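Local coordinates for hexokinase (Schistosoma mansoni, PDB 1BDG), which catalyses the ATP-dependent phosphorylation of glucose and other hexoses to hexose 6-phosphates, the first step of glycolysis, at residues 63-71 against 81-89; 151-159 against 168-176. All coordinates share one frame; numbering follows the deposited sequence.

Contact 1 of 2, residues 63-71 against 81-89; sequences NGTETGNFL and RVLSVTLEG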
ATOM      1  N   ASN A  63     -17.113 -15.913   7.536  1.00 25.14           N
ATOM      2  CA  ASN A  63     -17.082 -17.371   7.374  1.00 25.07           C
ATOM      3  C   ASN A  63     -17.692 -17.875   6.060  1.00 24.45           C
ATOM      4  O   ASN A  63     -17.432 -19.002   5.640  1.00 22.03           O
ATOM      5  CB  ASN A  63     -17.811 -18.014   8.551  1.00 25.98           C
ATOM      6  CG  ASN A  63     -19.130 -17.335   8.842  1.00 26.29           C
ATOM      7  OD1 ASN A  63     -19.930 -17.111   7.936  1.00 29.07           O
ATOM      8  ND2 ASN A  63     -19.337 -16.945  10.091  1.00 25.91           N
ATOM      9  N   GLY A  64     -18.550 -17.064   5.442  1.00 25.70           N
ATOM     10  CA  GLY A  64     -19.156 -17.469   4.187  1.00 24.94           C
ATOM     11  C   GLY A  64     -20.645 -17.739   4.254  1.00 25.39           C
ATOM     12  O   GLY A  64     -21.288 -17.879   3.209  1.00 27.51           O
ATOM     13  N   THR A  65     -21.204 -17.818   5.457  1.00 25.32           N
ATOM     14  CA  THR A  65     -22.642 -18.056   5.611  1.00 24.42           C
ATOM     15  C   THR A  65     -23.433 -16.776   5.290  1.00 24.65           C
ATOM     16  O   THR A  65     -24.654 -16.807   5.108  1.00 24.65           O
ATOM     17  CB  THR A  65     -22.971 -18.516   7.058  1.00 24.97           C
ATOM     18  OG1 THR A  65     -22.734 -17.438   7.992  1.00 21.76           O
ATOM     19  CG2 THR A  65     -22.105 -19.738   7.427  1.00 21.81           C
ATOM     20  N   GLU A  66     -22.722 -15.647   5.254  1.00 24.33           N
ATOM     21  CA  GLU A  66     -23.311 -14.340   4.967  1.00 24.18           C
ATOM     22  C   GLU A  66     -24.202 -14.365   3.713  1.00 25.46           C
ATOM     23  O   GLU A  66     -23.809 -14.928   2.675  1.00 24.70           O
ATOM     24  CB  GLU A  66     -22.208 -13.293   4.807  1.00 23.46           C
ATOM     25  CG  GLU A  66     -21.256 -13.155   6.005  1.00 21.88           C
ATOM     26  CD  GLU A  66     -19.989 -13.958   5.850  1.00 23.31           C
ATOM     27  OE1 GLU A  66     -19.592 -14.208   4.701  1.00 28.06           O
ATOM     28  OE2 GLU A  66     -19.374 -14.346   6.861  1.00 25.35           O
ATOM     29  N   THR A  67     -25.391 -13.757   3.830  1.00 26.53           N
ATOM     30  CA  THR A  67     -26.393 -13.685   2.756  1.00 26.29           C
ATOM     31  C   THR A  67     -26.845 -12.262   2.495  1.00 26.60           C
ATOM     32  O   THR A  67     -26.899 -11.444   3.407  1.00 26.62           O
ATOM     33  CB  THR A  67     -27.644 -14.521   3.109  1.00 27.38           C
ATOM     34  OG1 THR A  67     -28.129 -14.159   4.418  1.00 24.70           O
ATOM     35  CG2 THR A  67     -27.298 -16.009   3.081  1.00 28.77           C
ATOM     36  N   GLY A  68     -27.152 -11.964   1.242  1.00 28.17           N
ATOM     37  CA  GLY A  68     -27.587 -10.623   0.880  1.00 30.32           C
ATOM     38  C   GLY A  68     -26.923 -10.108  -0.390  1.00 31.80           C
ATOM     39  O   GLY A  68     -26.282 -10.883  -1.134  1.00 30.89           O
ATOM     40  N   ASN A  69     -27.121  -8.811  -0.655  1.00 32.31           N
ATOM     41  CA  ASN A  69     -26.554  -8.106  -1.819  1.00 31.63           C
ATOM     42  C   ASN A  69     -26.079  -6.739  -1.293  1.00 30.05           C
ATOM     43  O   ASN A  69     -26.873  -5.995  -0.700  1.00 29.42           O
ATOM     44  CB  ASN A  69     -27.623  -7.889  -2.902  1.00 32.45           C
ATOM     45  CG  ASN A  69     -27.069  -7.164  -4.149  1.00 35.80           C
ATOM     46  OD1 ASN A  69     -27.660  -6.184  -4.646  1.00 36.16           O
ATOM     47  ND2 ASN A  69     -25.943  -7.658  -4.667  1.00 35.53           N
ATOM     48  N   PHE A  70     -24.794  -6.422  -1.468  1.00 26.78           N
ATOM     49  CA  PHE A  70     -24.255  -5.163  -0.969  1.00 24.08           C
ATOM     50  C   PHE A  70     -23.430  -4.440  -2.010  1.00 22.24           C
ATOM     51  O   PHE A  70     -23.017  -5.031  -2.996  1.00 22.51           O
ATOM     52  CB  PHE A  70     -23.360  -5.427   0.241  1.00 25.06           C
ATOM     53  CG  PHE A  70     -23.989  -6.303   1.280  1.00 26.18           C
ATOM     54  CD1 PHE A  70     -24.245  -7.651   1.013  1.00 24.29           C
ATOM     55  CD2 PHE A  70     -24.326  -5.782   2.527  1.00 25.68           C
ATOM     56  CE1 PHE A  70     -24.833  -8.473   1.968  1.00 25.93           C
ATOM     57  CE2 PHE A  70     -24.913  -6.589   3.498  1.00 27.12           C
ATOM     58  CZ  PHE A  70     -25.169  -7.946   3.220  1.00 26.86           C
ATOM     59  N   LEU A  71     -23.202  -3.152  -1.780  1.00 19.83           N
ATOM     60  CA  LEU A  71     -22.389  -2.328  -2.664  1.00 18.94           C
ATOM     61  C   LEU A  71     -21.048  -2.240  -1.965  1.00 18.57           C
ATOM     62  O   LEU A  71     -20.960  -2.504  -0.766  1.00 19.52           O
ATOM     63  CB  LEU A  71     -22.975  -0.918  -2.807  1.00 18.21           C
ATOM     64  CG  LEU A  71     -24.350  -0.750  -3.467  1.00 16.55           C
ATOM     65  CD1 LEU A  71     -24.678   0.715  -3.500  1.00 18.50           C
ATOM     66  CD2 LEU A  71     -24.381  -1.326  -4.864  1.00 15.58           C
ATOM     67  N   ARG A  81     -12.513   1.607  -7.591  1.00 22.81           N
ATOM     68  CA  ARG A  81     -13.474   0.578  -7.983  1.00 24.95           C
ATOM     69  C   ARG A  81     -14.824   0.711  -7.296  1.00 24.99           C
ATOM     70  O   ARG A  81     -14.908   0.934  -6.084  1.00 24.79           O
ATOM     71  CB  ARG A  81     -12.948  -0.838  -7.747  1.00 25.42           C
ATOM     72  CG  ARG A  81     -12.019  -1.374  -8.828  1.00 29.41           C
ATOM     73  CD  ARG A  81     -12.130  -2.904  -8.930  1.00 32.61           C
ATOM     74  NE  ARG A  81     -12.105  -3.556  -7.617  1.00 36.12           N
ATOM     75  CZ  ARG A  81     -12.168  -4.875  -7.421  1.00 36.73           C
ATOM     76  NH1 ARG A  81     -12.270  -5.697  -8.459  1.00 36.77           N
ATOM     77  NH2 ARG A  81     -12.076  -5.376  -6.182  1.00 35.41           N
ATOM     78  N   VAL A  82     -15.875   0.565  -8.092  1.00 25.24           N
ATOM     79  CA  VAL A  82     -17.244   0.629  -7.626  1.00 26.20           C
ATOM     80  C   VAL A  82     -17.804  -0.749  -7.899  1.00 24.87           C
ATOM     81  O   VAL A  82     -17.949  -1.134  -9.048  1.00 25.90           O
ATOM     82  CB  VAL A  82     -18.037   1.674  -8.392  1.00 27.06           C
ATOM     83  CG1 VAL A  82     -19.521   1.505  -8.101  1.00 27.98           C
ATOM     84  CG2 VAL A  82     -17.578   3.075  -7.965  1.00 27.13           C
ATOM     85  N   LEU A  83     -18.096  -1.492  -6.839  1.00 24.66           N
ATOM     86  CA  LEU A  83     -18.575  -2.860  -6.980  1.00 23.00           C
ATOM     87  C   LEU A  83     -19.990  -3.112  -6.476  1.00 21.97           C
ATOM     88  O   LEU A  83     -20.677  -2.196  -6.019  1.00 21.81           O
ATOM     89  CB  LEU A  83     -17.598  -3.830  -6.308  1.00 22.58           C
ATOM     90  CG  LEU A  83     -16.102  -3.677  -6.618  1.00 22.42           C
ATOM     91  CD1 LEU A  83     -15.566  -2.458  -5.887  1.00 20.49           C
ATOM     92  CD2 LEU A  83     -15.326  -4.910  -6.186  1.00 18.89           C
ATOM     93  N   SER A  84     -20.429  -4.354  -6.633  1.00 21.52           N
ATOM     94  CA  SER A  84     -21.759  -4.795  -6.231  1.00 23.55           C
ATOM     95  C   SER A  84     -21.598  -6.262  -5.960  1.00 23.45           C
ATOM     96  O   SER A  84     -21.223  -7.019  -6.855  1.00 24.12           O
ATOM     97  CB  SER A  84     -22.765  -4.612  -7.361  1.00 22.77           C
ATOM     98  OG  SER A  84     -24.043  -5.023  -6.924  1.00 22.17           O
ATOM     99  N   VAL A  85     -21.889  -6.672  -4.738  1.00 23.20           N
ATOM    100  CA  VAL A  85     -21.702  -8.053  -4.367  1.00 24.89           C
ATOM    101  C   VAL A  85     -22.982  -8.707  -3.868  1.00 25.54           C
ATOM    102  O   VAL A  85     -23.842  -8.060  -3.249  1.00 25.59           O
ATOM    103  CB  VAL A  85     -20.596  -8.187  -3.276  1.00 25.20           C
ATOM    104  CG1 VAL A  85     -20.098  -9.630  -3.230  1.00 25.31           C
ATOM    105  CG2 VAL A  85     -19.421  -7.206  -3.541  1.00 21.17           C
ATOM    106  N   THR A  86     -23.088 -10.001  -4.144  1.00 26.28           N
ATOM    107  CA  THR A  86     -24.221 -10.816  -3.744  1.00 28.04           C
ATOM    108  C   THR A  86     -23.613 -12.042  -3.077  1.00 29.63           C
ATOM    109  O   THR A  86     -22.786 -12.753  -3.666  1.00 32.41           O
ATOM    110  CB  THR A  86     -25.057 -11.211  -4.970  1.00 28.01           C
ATOM    111  OG1 THR A  86     -26.074 -10.223  -5.182  1.00 28.31           O
ATOM    112  CG2 THR A  86     -25.680 -12.607  -4.810  1.00 29.89           C
ATOM    113  N   LEU A  87     -23.984 -12.267  -1.827  1.00 29.26           N
ATOM    114  CA  LEU A  87     -23.453 -13.389  -1.080  1.00 28.04           C
ATOM    115  C   LEU A  87     -24.665 -14.221  -0.689  1.00 29.38           C
ATOM    116  O   LEU A  87     -25.772 -13.685  -0.543  1.00 29.52           O
ATOM    117  CB  LEU A  87     -22.763 -12.864   0.174  1.00 23.49           C
ATOM    118  CG  LEU A  87     -22.023 -11.539   0.001  1.00 19.49           C
ATOM    119  CD1 LEU A  87     -22.025 -10.800   1.296  1.00 18.97           C
ATOM    120  CD2 LEU A  87     -20.627 -11.763  -0.483  1.00 18.91           C
ATOM    121  N   GLU A  88     -24.461 -15.531  -0.577  1.00 30.02           N
ATOM    122  CA  GLU A  88     -25.498 -16.494  -0.194  1.00 29.46           C
ATOM    123  C   GLU A  88     -24.648 -17.688   0.261  1.00 29.62           C
ATOM    124  O   GLU A  88     -24.123 -18.415  -0.595  1.00 30.55           O
ATOM    125  CB  GLU A  88     -26.303 -16.911  -1.430  1.00 30.89           C
ATOM    126  CG  GLU A  88     -26.316 -15.872  -2.581  1.00 32.55           C
ATOM    127  CD  GLU A  88     -26.582 -16.476  -3.965  1.00 34.30           C
ATOM    128  OE1 GLU A  88     -25.834 -17.398  -4.387  1.00 32.40           O
ATOM    129  OE2 GLU A  88     -27.543 -16.017  -4.631  1.00 34.29           O
ATOM    130  N   GLY A  89     -24.432 -17.860   1.567  1.00 27.65           N
ATOM    131  CA  GLY A  89     -23.596 -18.969   2.028  1.00 26.97           C
ATOM    132  C   GLY A  89     -24.255 -20.231   2.589  1.00 27.81           C
ATOM    133  O   GLY A  89     -25.501 -20.316   2.572  1.00 30.12           O
TER
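F70 pairs with V85, and G68 with L87, in the beta hairpin of strands 68-75 and 80-87 that belongs to the five-stranded mixed sheet in the small subdomain of this kinase of the actin-like ATPase superfamily. Both are hydrogen-bonded antiparallel pairs: V85 N reaches F70 O at 2.6 Å, and L87 N reaches G68 O at 2.8 Å. Between them, N69 and T86 face each other as a non-hydrogen-bonded pair, and L71 and S84 form the next one.

Side chains divide between the two faces of the sheet. F70, V85 and L87 share one face, to which G68 adds no side chain. F70 and L87 cross at about a right angle. The F70 ring is carried back beside its own backbone N (chi1 -49°), which brings CE1 to 3.7 Å from the methyl CD1 of L87; A445 packs on the same phenylalanine from outside the hairpin. The other face carries N69, T86, L71 and S84. N69 swings CG away from its backbone N (chi1 -179°) and folds its amide over the partner strand, where ND2 makes a weak bond to V85 O, an oxygen that also accepts from F70 N. The N69 and T86 side chains cross obliquely, with N69 ND2 2.6 Å from T86 OG1. F137 lies against N69 and L71 from the neighbouring strand 137-143, while F126 of helix 112-129 touches S84.

Beyond the paired strands, G89 N makes a weak bond to E66 O. The E66 carboxylate turns back to the start of its own loop, where G64 N meets E66 OE2 at 3.2 Å from above the carboxylate plane. Next to it N63 closes an Asx turn, its OD1 accepting from both N and OG1 of T65, with T65 N 2.9 Å away.

Contact 2 of 2, residues 151-159 against 168-176; sequences GLTHATLVR and GVEGHNVAE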
ATOM      1  N   GLY A 151     -15.969   1.686  16.146  1.00 17.59           N
ATOM      2  CA  GLY A 151     -16.926   0.735  15.632  1.00 14.54           C
ATOM      3  C   GLY A 151     -16.705   0.781  14.134  1.00 16.59           C
ATOM      4  O   GLY A 151     -15.974   1.656  13.650  1.00 16.06           O
ATOM      5  N   LEU A 152     -17.306  -0.150  13.398  1.00 17.39           N
ATOM      6  CA  LEU A 152     -17.162  -0.195  11.941  1.00 18.39           C
ATOM      7  C   LEU A 152     -17.788   0.964  11.161  1.00 18.26           C
ATOM      8  O   LEU A 152     -17.229   1.410  10.162  1.00 20.19           O
ATOM      9  CB  LEU A 152     -17.702  -1.518  11.393  1.00 19.12           C
ATOM     10  CG  LEU A 152     -16.829  -2.757  11.576  1.00 20.59           C
ATOM     11  CD1 LEU A 152     -17.547  -3.929  10.960  1.00 21.96           C
ATOM     12  CD2 LEU A 152     -15.462  -2.580  10.904  1.00 21.17           C
ATOM     13  N   THR A 153     -18.921   1.471  11.620  1.00 17.25           N
ATOM     14  CA  THR A 153     -19.583   2.551  10.902  1.00 19.43           C
ATOM     15  C   THR A 153     -19.028   3.960  11.029  1.00 19.10           C
ATOM     16  O   THR A 153     -19.177   4.760  10.118  1.00 22.94           O
ATOM     17  CB  THR A 153     -21.077   2.617  11.239  1.00 19.73           C
ATOM     18  OG1 THR A 153     -21.252   3.148  12.563  1.00 20.17           O
ATOM     19  CG2 THR A 153     -21.687   1.221  11.152  1.00 20.12           C
ATOM     20  N   HIS A 154     -18.424   4.277  12.161  1.00 17.92           N
ATOM     21  CA  HIS A 154     -17.883   5.605  12.417  1.00 17.26           C
ATOM     22  C   HIS A 154     -16.368   5.563  12.278  1.00 17.79           C
ATOM     23  O   HIS A 154     -15.685   5.057  13.175  1.00 19.95           O
ATOM     24  CB  HIS A 154     -18.257   6.025  13.849  1.00 16.17           C
ATOM     25  CG  HIS A 154     -17.998   7.468  14.154  1.00 17.46           C
ATOM     26  ND1 HIS A 154     -16.748   8.042  14.055  1.00 21.88           N
ATOM     27  CD2 HIS A 154     -18.836   8.458  14.534  1.00 18.15           C
ATOM     28  CE1 HIS A 154     -16.827   9.326  14.355  1.00 18.34           C
ATOM     29  NE2 HIS A 154     -18.085   9.602  14.648  1.00 18.37           N
ATOM     30  N   ALA A 155     -15.833   6.139  11.205  1.00 15.68           N
ATOM     31  CA  ALA A 155     -14.390   6.146  10.987  1.00 13.73           C
ATOM     32  C   ALA A 155     -13.920   7.575  10.817  1.00 16.13           C
ATOM     33  O   ALA A 155     -14.554   8.344  10.097  1.00 18.88           O
ATOM     34  CB  ALA A 155     -14.048   5.347   9.771  1.00  8.88           C
ATOM     35  N   THR A 156     -12.825   7.939  11.481  1.00 17.02           N
ATOM     36  CA  THR A 156     -12.299   9.297  11.392  1.00 17.46           C
ATOM     37  C   THR A 156     -10.918   9.325  10.714  1.00 19.15           C
ATOM     38  O   THR A 156     -10.023   8.573  11.086  1.00 19.64           O
ATOM     39  CB  THR A 156     -12.251   9.974  12.803  1.00 15.72           C
ATOM     40  OG1 THR A 156     -13.579  10.030  13.359  1.00 17.01           O
ATOM     41  CG2 THR A 156     -11.724  11.400  12.714  1.00 12.96           C
ATOM     42  N   LEU A 157     -10.769  10.149   9.683  1.00 19.43           N
ATOM     43  CA  LEU A 157      -9.502  10.265   8.981  1.00 18.41           C
ATOM     44  C   LEU A 157      -8.504  10.863   9.961  1.00 19.15           C
ATOM     45  O   LEU A 157      -8.843  11.790  10.702  1.00 20.43           O
ATOM     46  CB  LEU A 157      -9.633  11.183   7.753  1.00 16.60           C
ATOM     47  CG  LEU A 157      -8.367  11.344   6.882  1.00 19.73           C
ATOM     48  CD1 LEU A 157      -7.981  10.015   6.217  1.00 17.98           C
ATOM     49  CD2 LEU A 157      -8.565  12.394   5.811  1.00 15.67           C
ATOM     50  N   VAL A 158      -7.315  10.276  10.033  1.00 19.68           N
ATOM     51  CA  VAL A 158      -6.261  10.788  10.894  1.00 17.90           C
ATOM     52  C   VAL A 158      -5.425  11.712  10.011  1.00 20.28           C
ATOM     53  O   VAL A 158      -5.094  12.835  10.400  1.00 22.18           O
ATOM     54  CB  VAL A 158      -5.381   9.672  11.445  1.00 17.55           C
ATOM     55  CG1 VAL A 158      -4.282  10.255  12.305  1.00 18.10           C
ATOM     56  CG2 VAL A 158      -6.211   8.714  12.255  1.00 19.57           C
ATOM     57  N   ARG A 159      -5.107  11.251   8.808  1.00 20.56           N
ATOM     58  CA  ARG A 159      -4.341  12.064   7.883  1.00 21.92           C
ATOM     59  C   ARG A 159      -4.362  11.475   6.478  1.00 22.19           C
ATOM     60  O   ARG A 159      -4.669  10.302   6.298  1.00 21.37           O
ATOM     61  CB  ARG A 159      -2.902  12.236   8.380  1.00 22.99           C
ATOM     62  CG  ARG A 159      -2.104  10.949   8.441  1.00 23.52           C
ATOM     63  CD  ARG A 159      -0.769  11.177   9.127  1.00 23.15           C
ATOM     64  NE  ARG A 159       0.137  10.073   8.880  1.00 22.22           N
ATOM     65  CZ  ARG A 159       1.350   9.964   9.402  1.00 23.69           C
ATOM     66  NH1 ARG A 159       1.837  10.889  10.213  1.00 23.88           N
ATOM     67  NH2 ARG A 159       2.081   8.908   9.109  1.00 24.42           N
ATOM     68  N   GLY A 168     -11.000  19.682   4.219  1.00 23.49           N
ATOM     69  CA  GLY A 168     -12.311  19.385   4.755  1.00 21.90           C
ATOM     70  C   GLY A 168     -12.573  17.921   4.998  1.00 22.20           C
ATOM     71  O   GLY A 168     -13.709  17.533   5.276  1.00 22.68           O
ATOM     72  N   VAL A 169     -11.526  17.108   4.968  1.00 21.00           N
ATOM     73  CA  VAL A 169     -11.700  15.677   5.207  1.00 20.02           C
ATOM     74  C   VAL A 169     -11.029  15.197   6.493  1.00 19.70           C
ATOM     75  O   VAL A 169     -11.647  14.486   7.287  1.00 19.32           O
ATOM     76  CB  VAL A 169     -11.161  14.837   4.028  1.00 18.40           C
ATOM     77  CG1 VAL A 169     -11.545  13.379   4.211  1.00 19.79           C
ATOM     78  CG2 VAL A 169     -11.715  15.362   2.724  1.00 17.90           C
ATOM     79  N   GLU A 170      -9.784  15.623   6.719  1.00 20.38           N
ATOM     80  CA  GLU A 170      -9.021  15.187   7.890  1.00 19.27           C
ATOM     81  C   GLU A 170      -9.677  15.645   9.168  1.00 19.96           C
ATOM     82  O   GLU A 170     -10.087  16.798   9.277  1.00 20.36           O
ATOM     83  CB  GLU A 170      -7.587  15.709   7.843  1.00 18.00           C
ATOM     84  CG  GLU A 170      -6.724  15.227   6.699  1.00 14.89           C
ATOM     85  CD  GLU A 170      -5.287  15.716   6.832  1.00 18.33           C
ATOM     86  OE1 GLU A 170      -5.000  16.497   7.769  1.00 20.99           O
ATOM     87  OE2 GLU A 170      -4.427  15.319   6.018  1.00 18.12           O
ATOM     88  N   GLY A 171      -9.775  14.739  10.133  1.00 20.20           N
ATOM     89  CA  GLY A 171     -10.391  15.074  11.403  1.00 21.30           C
ATOM     90  C   GLY A 171     -11.889  14.893  11.386  1.00 20.71           C
ATOM     91  O   GLY A 171     -12.527  14.989  12.431  1.00 20.27           O
ATOM     92  N   HIS A 172     -12.439  14.609  10.206  1.00 20.62           N
ATOM     93  CA  HIS A 172     -13.879  14.395  10.039  1.00 20.93           C
ATOM     94  C   HIS A 172     -14.235  12.912   9.950  1.00 20.90           C
ATOM     95  O   HIS A 172     -13.369  12.054   9.683  1.00 20.15           O
ATOM     96  CB  HIS A 172     -14.379  15.078   8.758  1.00 20.76           C
ATOM     97  CG  HIS A 172     -14.262  16.570   8.784  1.00 23.79           C
ATOM     98  ND1 HIS A 172     -13.233  17.248   8.160  1.00 21.68           N
ATOM     99  CD2 HIS A 172     -15.039  17.516   9.362  1.00 22.81           C
ATOM    100  CE1 HIS A 172     -13.381  18.546   8.355  1.00 21.44           C
ATOM    101  NE2 HIS A 172     -14.469  18.735   9.080  1.00 22.56           N
ATOM    102  N   ASN A 173     -15.517  12.605  10.144  1.00 20.73           N
ATOM    103  CA  ASN A 173     -15.961  11.224  10.034  1.00 20.13           C
ATOM    104  C   ASN A 173     -16.274  10.988   8.560  1.00 21.61           C
ATOM    105  O   ASN A 173     -17.281  11.477   8.038  1.00 23.52           O
ATOM    106  CB  ASN A 173     -17.190  10.960  10.894  1.00 17.51           C
ATOM    107  CG  ASN A 173     -17.754   9.549  10.710  1.00 19.81           C
ATOM    108  OD1 ASN A 173     -17.225   8.735   9.949  1.00 20.12           O
ATOM    109  ND2 ASN A 173     -18.840   9.252  11.420  1.00 19.52           N
ATOM    110  N   VAL A 174     -15.383  10.279   7.883  1.00 21.40           N
ATOM    111  CA  VAL A 174     -15.560   9.960   6.472  1.00 21.41           C
ATOM    112  C   VAL A 174     -16.887   9.258   6.119  1.00 21.58           C
ATOM    113  O   VAL A 174     -17.483   9.551   5.080  1.00 22.60           O
ATOM    114  CB  VAL A 174     -14.384   9.099   5.982  1.00 21.95           C
ATOM    115  CG1 VAL A 174     -14.699   8.488   4.627  1.00 22.65           C
ATOM    116  CG2 VAL A 174     -13.122   9.937   5.925  1.00 21.54           C
ATOM    117  N   ALA A 175     -17.349   8.336   6.964  1.00 19.72           N
ATOM    118  CA  ALA A 175     -18.595   7.615   6.694  1.00 18.86           C
ATOM    119  C   ALA A 175     -19.767   8.574   6.573  1.00 20.83           C
ATOM    120  O   ALA A 175     -20.682   8.372   5.770  1.00 19.97           O
ATOM    121  CB  ALA A 175     -18.866   6.616   7.776  1.00 11.98           C
ATOM    122  N   GLU A 176     -19.737   9.634   7.368  1.00 23.49           N
ATOM    123  CA  GLU A 176     -20.824  10.596   7.338  1.00 24.90           C
ATOM    124  C   GLU A 176     -20.676  11.476   6.113  1.00 24.43           C
ATOM    125  O   GLU A 176     -21.664  11.838   5.473  1.00 24.60           O
ATOM    126  CB  GLU A 176     -20.869  11.426   8.624  1.00 27.21           C
ATOM    127  CG  GLU A 176     -22.137  12.259   8.754  1.00 33.27           C
ATOM    128  CD  GLU A 176     -22.334  12.838  10.159  1.00 38.20           C
ATOM    129  OE1 GLU A 176     -21.315  12.987  10.898  1.00 38.98           O
ATOM    130  OE2 GLU A 176     -23.518  13.133  10.516  1.00 38.77           O
TER
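N173 OD1 is gripped by two backbone amides, one from each side of the contact. A155 N donates to it at 3.2 Å from well above the carbonyl plane, and A175 N adds a weak bond at 3.0 Å. The second is a capping bond: N173 occupies the N-cap of helix 174-183, so one side-chain oxygen both caps the helix and ties its first turn to strand 154-157.

With CG anti to the backbone N (chi1 175°), the rest of the N173 amide is laid over the H154 imidazole. N173 ND2 sits above the centre of the ring, 3.2 Å from H154 CD2, and the amide and ring planes are stacked 27° apart. N173 CB approaches the same ring over its face as a CH-pi contact, 4.2 Å from the centroid.

Along the backbone, T156 and N173 form a single bridge. L157 N donates to H172 O at 3.2 Å, and V174 N gives a weak bond to A155 O. Strand 154-157, whose other neighbour is strand 147-150 in a two-stranded antiparallel sheet, thus joins the lead-in to helix 174-183 within the hexokinase small subdomain. A type II beta turn, V169 to H172, brings G171 N to L157 O at 3.1 Å; G171 takes a positive phi of 86°, suited to glycine.

L157 points its side chain into this turn. Its CD2 rests between V169 CG1 and E170 CG, 3.5 Å from each, while its CB faces V174 CG2; F143 and F145 pack against the same leucine. The E170 chain extends past R159 CA, and its OE2 accepts from W160 N. Through NH2 the R159 guanidinium forms a salt bridge to E255 and a hydrogen bond to Q280, which lines the glucose pocket.

Contact 1 closes before contact 2 opens along the chain, and both belong to the small subdomain; their centres lie about 24 Å apart and their nearest atoms about 11 Å, without touching. Strand 137-143 links them, pairing with strand 68-75 of contact 1 and also presenting side chains to contact 2. Of the two, contact 2 is the one that comes near the bound glucose: the R159 side chain is about 7 Å from the sugar and about 4 Å from the side chain of T161, which binds substrate. Contact 1 nears the predicted ATP site through L83, whose side chain is about 5 Å from that of D74.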